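PDB 3KA7: oxidoreductase from Methanosarcina mazei, which binds flavin-adenine dinucleotide and is probably an oxidoreductase of the flavin-containing amine oxidoreductase family. Local coordinates for residues G216-A229 and I232-V244. Numbering follows the deposited sequence.
With FAD (flavin-adenine dinucleotide), chain B.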
loop_
_atom_site.group_PDB
_atom_site.type_symbol
_atom_site.label_atom_id
_atom_site.label_comp_id
_atom_site.label_asym_id
_atom_site.label_seq_id
_atom_site.Cartn_x
_atom_site.Cartn_y
_atom_site.Cartn_z
ATOM N N GLY A 216 13.766 -18.254 6.636
ATOM C CA GLY A 216 13.374 -19.559 7.152
ATOM C C GLY A 216 13.479 -19.620 8.661
ATOM O O GLY A 216 13.682 -20.691 9.241
ATOM N N GLN A 217 13.329 -18.472 9.313
ATOM C CA GLN A 217 13.367 -18.427 10.763
ATOM C C GLN A 217 12.159 -17.704 11.335
ATOM O O GLN A 217 11.998 -16.497 11.160
ATOM C CB GLN A 217 14.652 -17.762 11.260
ATOM C CG GLN A 217 15.915 -18.517 10.894
ATOM C CD GLN A 217 17.015 -18.292 11.899
ATOM O OE1 GLN A 217 16.755 -17.949 13.049
ATOM N NE2 GLN A 217 18.256 -18.480 11.472
ATOM N N GLU A 218 11.322 -18.442 12.045
ATOM C CA GLU A 218 10.145 -17.846 12.649
ATOM C C GLU A 218 10.399 -17.386 14.077
ATOM O O GLU A 218 10.864 -18.160 14.928
ATOM C CB GLU A 218 8.976 -18.820 12.618
ATOM C CG GLU A 218 7.710 -18.261 13.260
ATOM C CD GLU A 218 6.495 -19.132 13.000
ATOM O OE1 GLU A 218 6.435 -20.268 13.518
ATOM O OE2 GLU A 218 5.598 -18.678 12.263
ATOM N N VAL A 219 10.095 -16.120 14.334
ATOM C CA VAL A 219 10.172 -15.576 15.680
ATOM C C VAL A 219 8.938 -16.048 16.448
ATOM O O VAL A 219 7.814 -15.875 15.982
ATOM C CB VAL A 219 10.280 -14.035 15.652
ATOM C CG1 VAL A 219 10.210 -13.451 17.059
ATOM C CG2 VAL A 219 11.574 -13.604 14.946
ATOM N N SER A 220 9.151 -16.672 17.604
ATOM C CA SER A 220 8.043 -17.236 18.387
ATOM C C SER A 220 7.737 -16.457 19.661
ATOM O O SER A 220 6.687 -16.640 20.273
ATOM C CB SER A 220 8.337 -18.696 18.739
ATOM O OG SER A 220 9.595 -18.814 19.378
ATOM N N LYS A 221 8.647 -15.581 20.070
ATOM C CA LYS A 221 8.442 -14.836 21.291
ATOM C C LYS A 221 9.308 -13.585 21.343
ATOM O O LYS A 221 10.441 -13.579 20.852
ATOM C CB LYS A 221 8.730 -15.738 22.507
ATOM C CG LYS A 221 8.543 -15.051 23.844
ATOM C CD LYS A 221 8.777 -16.015 25.019
ATOM C CE LYS A 221 8.792 -15.250 26.333
ATOM N NZ LYS A 221 8.759 -16.135 27.535
ATOM N N ILE A 222 8.760 -12.526 21.923
ATOM C CA ILE A 222 9.552 -11.352 22.262
ATOM C C ILE A 222 9.839 -11.403 23.761
ATOM O O ILE A 222 8.912 -11.456 24.579
ATOM C CB ILE A 222 8.825 -10.036 21.891
ATOM C CG1 ILE A 222 8.650 -9.940 20.372
ATOM C CG2 ILE A 222 9.587 -8.826 22.425
ATOM C CD1 ILE A 222 7.732 -8.780 19.912
ATOM N N LEU A 223 11.120 -11.403 24.122
ATOM C CA LEU A 223 11.496 -11.463 25.530
ATOM C C LEU A 223 11.433 -10.079 26.152
ATOM O O LEU A 223 12.000 -9.124 25.615
ATOM C CB LEU A 223 12.905 -12.022 25.685
ATOM C CG LEU A 223 13.222 -13.314 24.945
ATOM C CD1 LEU A 223 14.722 -13.546 24.983
ATOM C CD2 LEU A 223 12.472 -14.479 25.571
ATOM N N ILE A 224 10.728 -9.979 27.275
ATOM C CA ILE A 224 10.558 -8.731 27.987
ATOM C C ILE A 224 11.078 -8.907 29.408
ATOM O O ILE A 224 10.722 -9.872 30.086
ATOM C CB ILE A 224 9.079 -8.340 28.074
ATOM C CG1 ILE A 224 8.477 -8.184 26.670
ATOM C CG2 ILE A 224 8.916 -7.053 28.871
ATOM C CD1 ILE A 224 8.965 -6.975 25.935
ATOM N N GLU A 225 11.918 -7.981 29.852
ATOM C CA GLU A 225 12.441 -8.023 31.214
ATOM C C GLU A 225 12.222 -6.678 31.880
ATOM O O GLU A 225 12.771 -5.665 31.445
ATOM C CB GLU A 225 13.922 -8.380 31.202
ATOM C CG GLU A 225 14.205 -9.781 30.674
ATOM C CD GLU A 225 15.685 -10.106 30.625
ATOM O OE1 GLU A 225 16.446 -9.596 31.480
ATOM O OE2 GLU A 225 16.089 -10.875 29.726
ATOM N N ASN A 226 11.391 -6.669 32.917
ATOM C CA ASN A 226 11.057 -5.441 33.632
ATOM C C ASN A 226 10.470 -4.346 32.742
ATOM O O ASN A 226 10.864 -3.179 32.832
ATOM C CB ASN A 226 12.284 -4.910 34.390
ATOM C CG ASN A 226 12.662 -5.777 35.585
ATOM O OD1 ASN A 226 13.641 -6.521 35.537
ATOM N ND2 ASN A 226 11.894 -5.675 36.670
ATOM N N GLY A 227 9.516 -4.727 31.899
ATOM C CA GLY A 227 8.847 -3.779 31.016
ATOM C C GLY A 227 9.705 -3.332 29.851
ATOM O O GLY A 227 9.343 -2.405 29.128
ATOM N N LYS A 228 10.839 -3.996 29.661
ATOM C CA LYS A 228 11.771 -3.616 28.604
ATOM C C LYS A 228 12.085 -4.765 27.638
ATOM O O LYS A 228 12.325 -5.905 28.051
ATOM C CB LYS A 228 13.065 -3.080 29.230
ATOM C CG LYS A 228 14.123 -2.727 28.218
ATOM C CD LYS A 228 13.709 -1.519 27.367
ATOM C CE LYS A 228 14.793 -1.154 26.360
ATOM N NZ LYS A 228 15.156 -2.352 25.523
ATOM N N ALA A 229 12.105 -4.466 26.341
ATOM C CA ALA A 229 12.468 -5.484 25.361
ATOM C C ALA A 229 13.873 -5.954 25.651
ATOM O O ALA A 229 14.754 -5.133 25.902
ATOM C CB ALA A 229 12.399 -4.915 23.950
ATOM N N ILE A 232 14.613 -11.806 21.516
ATOM C CA ILE A 232 13.589 -12.638 20.899
ATOM C C ILE A 232 13.993 -14.102 20.909
ATOM O O ILE A 232 15.162 -14.439 21.104
ATOM C CB ILE A 232 13.346 -12.256 19.423
ATOM C CG1 ILE A 232 14.584 -12.569 18.570
ATOM C CG2 ILE A 232 12.933 -10.793 19.305
ATOM C CD1 ILE A 232 14.378 -12.346 17.085
ATOM N N ILE A 233 13.014 -14.967 20.687
ATOM C CA ILE A 233 13.293 -16.361 20.398
ATOM C C ILE A 233 12.949 -16.641 18.943
ATOM O O ILE A 233 11.810 -16.434 18.515
ATOM C CB ILE A 233 12.471 -17.296 21.295
ATOM C CG1 ILE A 233 12.785 -17.019 22.764
ATOM C CG2 ILE A 233 12.751 -18.749 20.926
ATOM C CD1 ILE A 233 11.882 -17.766 23.729
ATOM N N ALA A 234 13.935 -17.096 18.179
ATOM C CA ALA A 234 13.704 -17.440 16.788
ATOM C C ALA A 234 14.243 -18.834 16.543
ATOM O O ALA A 234 15.402 -19.123 16.844
ATOM C CB ALA A 234 14.368 -16.440 15.873
ATOM N N ASP A 235 13.385 -19.700 16.016
ATOM C CA ASP A 235 13.711 -21.114 15.863
ATOM C C ASP A 235 14.318 -21.719 17.127
ATOM O O ASP A 235 15.304 -22.461 17.078
ATOM C CB ASP A 235 14.589 -21.354 14.634
ATOM C CG ASP A 235 13.778 -21.772 13.414
ATOM O OD1 ASP A 235 12.734 -21.133 13.111
ATOM O OD2 ASP A 235 14.182 -22.752 12.754
ATOM N N ASP A 236 13.696 -21.397 18.259
ATOM C CA ASP A 236 14.038 -21.984 19.555
ATOM C C ASP A 236 15.408 -21.537 20.085
ATOM O O ASP A 236 15.940 -22.115 21.035
ATOM C CB ASP A 236 13.914 -23.510 19.501
ATOM C CG ASP A 236 12.544 -23.965 19.001
ATOM O OD1 ASP A 236 11.544 -23.241 19.229
ATOM O OD2 ASP A 236 12.469 -25.038 18.366
ATOM N N ARG A 237 15.971 -20.502 19.473
ATOM C CA ARG A 237 17.217 -19.924 19.948
ATOM C C ARG A 237 16.981 -18.504 20.453
ATOM O O ARG A 237 16.252 -17.728 19.828
ATOM C CB ARG A 237 18.269 -19.921 18.839
ATOM C CG ARG A 237 18.597 -21.307 18.316
ATOM C CD ARG A 237 19.915 -21.319 17.556
ATOM N NE ARG A 237 19.801 -20.664 16.258
ATOM C CZ ARG A 237 19.116 -21.164 15.237
ATOM N NH1 ARG A 237 18.471 -22.318 15.372
ATOM N NH2 ARG A 237 19.062 -20.507 14.085
ATOM N N ILE A 238 17.595 -18.176 21.586
ATOM C CA ILE A 238 17.476 -16.846 22.170
ATOM C C ILE A 238 18.463 -15.882 21.524
ATOM O O ILE A 238 19.643 -16.201 21.375
ATOM C CB ILE A 238 17.743 -16.874 23.684
ATOM C CG1 ILE A 238 16.623 -17.623 24.412
ATOM C CG2 ILE A 238 17.889 -15.466 24.234
ATOM C CD1 ILE A 238 16.902 -17.836 25.898
ATOM N N HIS A 239 17.980 -14.706 21.133
ATOM C CA HIS A 239 18.852 -13.641 20.648
ATOM C C HIS A 239 18.626 -12.394 21.478
ATOM O O HIS A 239 17.524 -11.853 21.503
ATOM C CB HIS A 239 18.582 -13.325 19.174
ATOM C CG HIS A 239 18.903 -14.452 18.248
ATOM N ND1 HIS A 239 18.023 -15.480 17.994
ATOM C CD2 HIS A 239 20.010 -14.714 17.517
ATOM C CE1 HIS A 239 18.573 -16.328 17.143
ATOM N NE2 HIS A 239 19.779 -15.887 16.839
ATOM N N ASP A 240 19.670 -11.939 22.160
ATOM C CA ASP A 240 19.597 -10.717 22.955
ATOM C C ASP A 240 19.458 -9.483 22.080
ATOM O O ASP A 240 19.973 -9.440 20.963
ATOM C CB ASP A 240 20.855 -10.566 23.813
ATOM C CG ASP A 240 21.013 -11.678 24.822
ATOM O OD1 ASP A 240 20.023 -12.389 25.101
ATOM O OD2 ASP A 240 22.135 -11.835 25.346
ATOM N N ALA A 241 18.771 -8.473 22.600
ATOM C CA ALA A 241 18.642 -7.216 21.888
ATOM C C ALA A 241 18.298 -6.078 22.835
ATOM O O ALA A 241 17.550 -6.250 23.795
ATOM C CB ALA A 241 17.577 -7.331 20.795
ATOM N N ASP A 242 18.844 -4.908 22.536
ATOM C CA ASP A 242 18.539 -3.685 23.246
ATOM C C ASP A 242 17.344 -3.006 22.594
ATOM O O ASP A 242 16.643 -2.200 23.210
ATOM C CB ASP A 242 19.753 -2.762 23.160
ATOM C CG ASP A 242 20.989 -3.377 23.798
ATOM O OD1 ASP A 242 20.929 -3.652 25.016
ATOM O OD2 ASP A 242 22.005 -3.593 23.082
ATOM N N LEU A 243 17.145 -3.317 21.320
ATOM C CA LEU A 243 16.046 -2.758 20.540
ATOM C C LEU A 243 15.428 -3.859 19.685
ATOM O O LEU A 243 16.138 -4.602 19.006
ATOM C CB LEU A 243 16.566 -1.646 19.634
ATOM C CG LEU A 243 15.573 -0.907 18.737
ATOM C CD1 LEU A 243 14.538 -0.138 19.556
ATOM C CD2 LEU A 243 16.335 0.032 17.827
ATOM N N VAL A 244 14.104 -3.960 19.737
ATOM C CA VAL A 244 13.375 -4.907 18.902
ATOM C C VAL A 244 12.422 -4.130 18.002
ATOM O O VAL A 244 11.559 -3.395 18.485
ATOM C CB VAL A 244 12.577 -5.941 19.751
ATOM C CG1 VAL A 244 11.754 -6.832 18.846
ATOM C CG2 VAL A 244 13.523 -6.790 20.612
HETATM P PA FAD B . 4.923 -7.131 5.376
HETATM O O1A FAD B . 3.638 -7.385 6.120
HETATM O O2A FAD B . 4.848 -7.162 3.868
HETATM O O5B FAD B . 6.027 -8.192 5.858
HETATM C C5B FAD B . 5.912 -8.801 7.138
HETATM C C4B FAD B . 6.965 -9.914 7.122
HETATM O O4B FAD B . 7.046 -10.563 8.375
HETATM C C3B FAD B . 6.617 -10.978 6.078
HETATM O O3B FAD B . 7.702 -11.163 5.181
HETATM C C2B FAD B . 6.356 -12.235 6.911
HETATM O O2B FAD B . 6.734 -13.428 6.252
HETATM C C1B FAD B . 7.176 -11.967 8.168
HETATM N N9A FAD B . 6.690 -12.635 9.383
HETATM C C8A FAD B . 5.398 -12.785 9.846
HETATM N N7A FAD B . 5.453 -13.419 11.053
HETATM C C5A FAD B . 6.761 -13.660 11.340
HETATM C C6A FAD B . 7.391 -14.287 12.404
HETATM N N6A FAD B . 6.688 -14.676 13.463
HETATM N N1A FAD B . 8.768 -14.382 12.408
HETATM C C2A FAD B . 9.522 -13.877 11.367
HETATM N N3A FAD B . 8.894 -13.260 10.306
HETATM C C4A FAD B . 7.539 -13.168 10.306
HETATM N N1 FAD B . 1.656 -0.509 -1.723
HETATM C C2 FAD B . 2.159 0.483 -2.546
HETATM O O2 FAD B . 2.868 1.379 -2.068
HETATM N N3 FAD B . 1.837 0.474 -3.895
HETATM C C4 FAD B . 1.021 -0.512 -4.422
HETATM O O4 FAD B . 0.731 -0.526 -5.618
HETATM C C4X FAD B . 0.511 -1.504 -3.597
HETATM N N5 FAD B . -0.324 -2.484 -4.115
HETATM C C5X FAD B . -0.811 -3.474 -3.279
HETATM C C6 FAD B . -1.638 -4.476 -3.788
HETATM C C7 FAD B . -2.112 -5.484 -2.957
HETATM C C7M FAD B . -3.008 -6.552 -3.535
HETATM C C8 FAD B . -1.758 -5.476 -1.615
HETATM C C8M FAD B . -2.257 -6.542 -0.682
HETATM C C9 FAD B . -0.942 -4.473 -1.099
HETATM C C9A FAD B . -0.460 -3.470 -1.935
HETATM N N10 FAD B . 0.355 -2.469 -1.423
HETATM C C10 FAD B . 0.845 -1.494 -2.248
HETATM C "C1'" FAD B . 0.669 -2.388 0.034
HETATM C "C2'" FAD B . 2.065 -2.977 0.273
HETATM O "O2'" FAD B . 2.188 -4.207 -0.435
HETATM C "C3'" FAD B . 2.263 -3.194 1.770
HETATM O "O3'" FAD B . 1.841 -2.030 2.471
HETATM C "C4'" FAD B . 3.692 -3.502 2.206
HETATM O "O4'" FAD B . 4.286 -4.510 1.414
HETATM C "C5'" FAD B . 3.612 -4.009 3.641
HETATM O "O5'" FAD B . 4.920 -4.009 4.159
HETATM P P FAD B . 5.166 -4.241 5.710
HETATM O O1P FAD B . 6.342 -3.402 6.145
HETATM O O2P FAD B . 3.904 -4.044 6.526
HETATM O O3P FAD B . 5.632 -5.772 5.873
HETATM O O HOH W 1 11.205 -20.620 18.184
#
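Ser220 N donates to Ile233 O at 2.8 Å, and Ile233 N donates to Lys221 O. These bonds pair strand 219-225 antiparallel with strand 228-234. The register slips by one residue between Val219 and Lys221, a beta bulge. Asp235 N then bonds Glu218 O, and Asp235 OD1 takes the Glu218 amide on its anti side at 3.2 Å. Val219 is left to read the adenine: its N donates to FAD N1A at 2.9 Å, and its O accepts from FAD N6A. Leu223 can be followed outward. CB leads to CG, which sits 4.0 Å from Ile232 N. CG lies anti to the carbonyl carbon (chi1 -50°), which turns the branches over the neighbouring strand. CD1 reaches Ile238 CG2 at 3.8 Å, on the third strand. CD2 meets CG1 and CD1 of Ile233, the two side chains crossing at about a right angle. At the last position of the type I' turn that starts at Glu225, Lys228 bends at chi2 (68°) and chi4 (54°). Its NZ therefore reaches two carbonyls, Ala229 O in the carbonyl plane and Asp242 O from above the plane, the latter at 2.8 Å. A methionine in its place would probably leave both carbonyls without this donor and loosen the tie between the turn and the loop at Asp242. The three-stranded antiparallel sheet sits beside the parallel Rossmann-type sheet. Val219, Ile232 and Ala234 face Phe29 of strand 25-29. Val244 enters the parallel sheet between strands 2-6 and 394-396, touching Val4 and Leu394.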